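Local coordinates for protein glutamyl endopeptidase (Staphylococcus epidermidis, PDB 6PYM) that acts as a secreted serine endopeptidase that probably cleaves peptide bonds preferentially on the carboxyl side of glutamate, and also after aspartate, at residues Q110-D122 with Q203-Q216. The protein carries 1 engineered substitution. Residues are numbered along the deposited sequence; the frame is centred on the assembly and turned at random.
Sequences QVVKPATISSNTD and QQFLRNNIPDINIQ
Ile117 and Ile215 pair through a single parallel beta bridge, which fastens the C-terminal tail to the linker between the two beta-barrels of this chymotrypsin-like fold. Ile117 uses both of its backbone polar atoms: its N donates to Asn214 O (2.8 Å), and its O accepts from Gln216 N (2.8 Å, N-H...O angle 165°). One step back, water 1 replaces a direct bond, giving a hydrogen to Ala115 O and accepting one from Asn214 N. Beyond the bridge, Ser119 N donates to the terminal carboxylate at Gln216 OXT (2.8 Å), and water 2 links the same oxygen to Ser118 OG, which also accepts from Asn120 N in an ST turn.

Between the bridge and helix 200-209, the buried Ile117 side chain packs chiefly on Ile213 and Ile215. Ile117 CG1 lies 3.8 Å from Ile213 CD1, the two side chains crossing at about a right angle, while Ile117 CB packs on Ile215 CG1 and CG2 sits more loosely against Leu206 CD1. Thr116 CG2, anti to its own N (OG1 at chi1 -60°), rests 3.7 Å from Gln216 CG. The Gln216 side chain folds back at chi2, bringing NE2 to Asn214 OD1 (3.1 Å). Gln203 extends from helix 200-209 toward Ser119; its NE2, also bonded to Ile198 O, donates to Ser119 O (3.0 Å) from 56° above the carbonyl plane.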
# COMPACT_ATOMS: atom_id res chain seq x y z
N GLN A 110 -14.18 2.01 -8.44
CA GLN A 110 -15.29 2.94 -8.61
C GLN A 110 -15.63 3.68 -7.33
O GLN A 110 -16.07 4.83 -7.39
CB GLN A 110 -16.55 2.18 -9.06
CG GLN A 110 -16.45 1.56 -10.45
CD GLN A 110 -17.67 0.71 -10.81
OE1 GLN A 110 -18.33 0.14 -9.94
NE2 GLN A 110 -17.96 0.64 -12.11
N VAL A 111 -15.42 3.05 -6.17
CA VAL A 111 -15.78 3.68 -4.90
C VAL A 111 -14.70 4.62 -4.40
O VAL A 111 -15.01 5.54 -3.63
CB VAL A 111 -16.19 2.65 -3.84
CG1 VAL A 111 -17.28 1.73 -4.37
CG2 VAL A 111 -15.00 1.85 -3.32
N VAL A 112 -13.45 4.42 -4.80
CA VAL A 112 -12.37 5.35 -4.56
C VAL A 112 -11.68 5.61 -5.89
O VAL A 112 -11.83 4.85 -6.84
CB VAL A 112 -11.35 4.82 -3.53
CG1 VAL A 112 -12.04 4.52 -2.22
CG2 VAL A 112 -10.61 3.60 -4.06
N LYS A 113 -10.94 6.71 -5.95
CA LYS A 113 -10.12 6.97 -7.13
C LYS A 113 -8.85 6.13 -7.05
O LYS A 113 -8.09 6.27 -6.09
CB LYS A 113 -9.74 8.44 -7.20
CG LYS A 113 -9.10 8.82 -8.54
CD LYS A 113 -8.84 10.32 -8.63
CE LYS A 113 -8.39 10.71 -10.03
NZ LYS A 113 -7.08 10.11 -10.42
N PRO A 114 -8.57 5.27 -8.03
CA PRO A 114 -7.30 4.54 -8.01
C PRO A 114 -6.12 5.50 -7.94
O PRO A 114 -6.14 6.59 -8.53
CB PRO A 114 -7.32 3.76 -9.33
CG PRO A 114 -8.78 3.54 -9.59
CD PRO A 114 -9.43 4.84 -9.16
N ALA A 115 -5.11 5.10 -7.18
CA ALA A 115 -3.93 5.94 -7.00
C ALA A 115 -3.18 6.11 -8.31
O ALA A 115 -3.21 5.24 -9.19
CB ALA A 115 -3.00 5.32 -5.97
N THR A 116 -2.52 7.25 -8.45
CA THR A 116 -1.61 7.47 -9.56
C THR A 116 -0.25 6.89 -9.21
O THR A 116 0.28 7.15 -8.12
CB THR A 116 -1.47 8.97 -9.82
OG1 THR A 116 -2.75 9.54 -10.13
CG2 THR A 116 -0.51 9.24 -10.98
N ILE A 117 0.31 6.11 -10.12
CA ILE A 117 1.65 5.54 -9.98
C ILE A 117 2.65 6.49 -10.60
O ILE A 117 2.41 7.02 -11.70
CB ILE A 117 1.71 4.18 -10.71
CG1 ILE A 117 0.57 3.25 -10.27
CG2 ILE A 117 3.09 3.55 -10.54
CD1 ILE A 117 0.56 2.92 -8.79
N SER A 118 3.79 6.69 -9.95
CA SER A 118 4.86 7.47 -10.55
C SER A 118 5.63 6.65 -11.57
O SER A 118 5.91 5.47 -11.37
CB SER A 118 5.82 7.95 -9.47
OG SER A 118 6.88 8.70 -10.03
N SER A 119 6.00 7.31 -12.68
CA SER A 119 6.97 6.73 -13.60
C SER A 119 8.35 6.61 -12.97
O SER A 119 9.20 5.87 -13.48
CB SER A 119 7.09 7.61 -14.84
OG SER A 119 7.75 8.82 -14.51
N ASN A 120 8.58 7.34 -11.87
CA ASN A 120 9.84 7.34 -11.14
C ASN A 120 11.00 7.93 -11.92
O ASN A 120 12.16 7.79 -11.53
CB ASN A 120 10.17 5.97 -10.53
CG ASN A 120 9.48 5.75 -9.19
OD1 ASN A 120 9.49 6.64 -8.34
ND2 ASN A 120 8.87 4.59 -9.01
N THR A 121 10.71 8.66 -13.01
CA THR A 121 11.76 9.28 -13.81
C THR A 121 12.54 10.33 -13.02
O THR A 121 13.72 10.56 -13.30
CB THR A 121 11.17 9.89 -15.09
OG1 THR A 121 12.22 10.35 -15.94
CG2 THR A 121 10.26 11.05 -14.76
N ASP A 122 11.91 10.96 -12.03
CA ASP A 122 12.52 12.05 -11.28
C ASP A 122 12.93 11.66 -9.87
O ASP A 122 13.49 12.49 -9.16
CB ASP A 122 11.56 13.24 -11.20
CG ASP A 122 11.30 13.87 -12.55
OD1 ASP A 122 12.27 14.04 -13.32
OD2 ASP A 122 10.13 14.20 -12.84
N GLN A 203 6.57 -1.51 -13.59
CA GLN A 203 5.54 -0.83 -14.36
C GLN A 203 5.00 -1.71 -15.48
O GLN A 203 3.80 -1.68 -15.77
CB GLN A 203 6.07 0.49 -14.90
CG GLN A 203 6.31 1.50 -13.79
CD GLN A 203 7.06 2.72 -14.26
OE1 GLN A 203 6.78 3.27 -15.32
NE2 GLN A 203 8.05 3.15 -13.48
N GLN A 204 5.86 -2.52 -16.11
CA GLN A 204 5.39 -3.45 -17.13
C GLN A 204 4.46 -4.49 -16.53
O GLN A 204 3.41 -4.79 -17.10
CB GLN A 204 6.59 -4.12 -17.80
CG GLN A 204 7.42 -3.17 -18.63
CD GLN A 204 8.67 -3.82 -19.19
OE1 GLN A 204 9.05 -4.92 -18.79
NE2 GLN A 204 9.30 -3.15 -20.15
N PHE A 205 4.83 -5.04 -15.38
CA PHE A 205 3.97 -5.98 -14.67
C PHE A 205 2.61 -5.36 -14.37
O PHE A 205 1.57 -6.01 -14.53
CB PHE A 205 4.69 -6.42 -13.39
CG PHE A 205 3.81 -7.12 -12.37
CD1 PHE A 205 3.36 -8.41 -12.57
CD2 PHE A 205 3.52 -6.50 -11.16
CE1 PHE A 205 2.59 -9.05 -11.62
CE2 PHE A 205 2.76 -7.14 -10.20
CZ PHE A 205 2.29 -8.42 -10.44
N LEU A 206 2.59 -4.09 -13.95
CA LEU A 206 1.32 -3.43 -13.67
C LEU A 206 0.48 -3.30 -14.93
O LEU A 206 -0.72 -3.63 -14.93
CB LEU A 206 1.56 -2.06 -13.04
CG LEU A 206 2.25 -2.06 -11.67
CD1 LEU A 206 2.43 -0.63 -11.21
CD2 LEU A 206 1.47 -2.90 -10.65
N ARG A 207 1.07 -2.80 -16.02
CA ARG A 207 0.32 -2.61 -17.26
C ARG A 207 -0.25 -3.91 -17.78
O ARG A 207 -1.36 -3.94 -18.34
CB ARG A 207 1.20 -1.98 -18.33
CG ARG A 207 1.48 -0.52 -18.12
CD ARG A 207 2.20 0.09 -19.31
NE ARG A 207 2.37 1.52 -19.09
CZ ARG A 207 3.51 2.11 -18.75
NH1 ARG A 207 4.62 1.40 -18.63
NH2 ARG A 207 3.55 3.42 -18.56
N ASN A 208 0.49 -5.01 -17.62
CA ASN A 208 0.07 -6.29 -18.18
C ASN A 208 -0.98 -7.00 -17.35
O ASN A 208 -1.54 -8.00 -17.81
CB ASN A 208 1.28 -7.16 -18.43
CG ASN A 208 2.11 -6.63 -19.58
OD1 ASN A 208 1.56 -6.19 -20.58
ND2 ASN A 208 3.42 -6.64 -19.42
N ASN A 209 -1.28 -6.50 -16.15
CA ASN A 209 -2.30 -7.10 -15.30
C ASN A 209 -3.42 -6.14 -14.93
O ASN A 209 -4.48 -6.60 -14.50
CB ASN A 209 -1.68 -7.64 -14.01
CG ASN A 209 -0.86 -8.86 -14.26
OD1 ASN A 209 -1.41 -9.97 -14.31
ND2 ASN A 209 0.44 -8.69 -14.45
N ILE A 210 -3.21 -4.84 -15.09
CA ILE A 210 -4.14 -3.82 -14.62
C ILE A 210 -4.27 -2.83 -15.76
O ILE A 210 -3.52 -1.85 -15.83
CB ILE A 210 -3.61 -3.14 -13.35
CG1 ILE A 210 -3.21 -4.18 -12.30
CG2 ILE A 210 -4.64 -2.18 -12.78
CD1 ILE A 210 -2.56 -3.59 -11.06
N PRO A 211 -5.17 -3.07 -16.72
CA PRO A 211 -5.11 -2.30 -17.97
C PRO A 211 -5.34 -0.82 -17.77
O PRO A 211 -4.81 -0.02 -18.56
CB PRO A 211 -6.18 -2.96 -18.85
CG PRO A 211 -7.06 -3.72 -17.90
CD PRO A 211 -6.18 -4.14 -16.76
N ASP A 212 -6.07 -0.43 -16.72
CA ASP A 212 -6.36 0.96 -16.41
C ASP A 212 -5.34 1.60 -15.48
O ASP A 212 -5.60 2.70 -14.98
CB ASP A 212 -7.79 1.10 -15.84
CG ASP A 212 -8.01 0.28 -14.56
OD1 ASP A 212 -7.23 -0.65 -14.28
OD2 ASP A 212 -9.00 0.56 -13.84
N ILE A 213 -4.19 0.97 -15.25
CA ILE A 213 -3.17 1.56 -14.38
C ILE A 213 -2.82 2.96 -14.87
O ILE A 213 -2.64 3.20 -16.06
CB ILE A 213 -1.94 0.64 -14.27
CG1 ILE A 213 -1.09 1.03 -13.07
CG2 ILE A 213 -1.11 0.66 -15.56
CD1 ILE A 213 -1.63 0.50 -11.75
N ASN A 214 -2.75 3.90 -13.94
CA ASN A 214 -2.50 5.30 -14.26
C ASN A 214 -1.08 5.64 -13.82
O ASN A 214 -0.83 5.87 -12.64
CB ASN A 214 -3.52 6.18 -13.54
CG ASN A 214 -3.35 7.65 -13.85
OD1 ASN A 214 -2.66 8.02 -14.79
ND2 ASN A 214 -3.98 8.49 -13.04
N ILE A 215 -0.15 5.65 -14.77
CA ILE A 215 1.25 5.94 -14.52
C ILE A 215 1.56 7.32 -15.09
O ILE A 215 1.32 7.57 -16.28
CB ILE A 215 2.16 4.86 -15.14
CG1 ILE A 215 1.83 3.49 -14.55
CG2 ILE A 215 3.62 5.21 -14.95
CD1 ILE A 215 2.50 2.33 -15.25
N GLN A 216 2.07 8.21 -14.25
CA GLN A 216 2.33 9.60 -14.63
C GLN A 216 3.72 10.07 -14.21
O GLN A 216 4.24 11.04 -14.79
CB GLN A 216 1.31 10.53 -13.98
CG GLN A 216 -0.11 10.39 -14.48
CD GLN A 216 -0.24 10.72 -15.95
OE1 GLN A 216 0.31 11.72 -16.42
NE2 GLN A 216 -0.99 9.90 -16.68
OXT GLN A 216 4.34 9.54 -13.28
O HOH W 1 -3.77 3.56 -11.22
O HOH W 2 6.08 10.82 -11.57
O HOH W 3 6.62 11.27 -15.10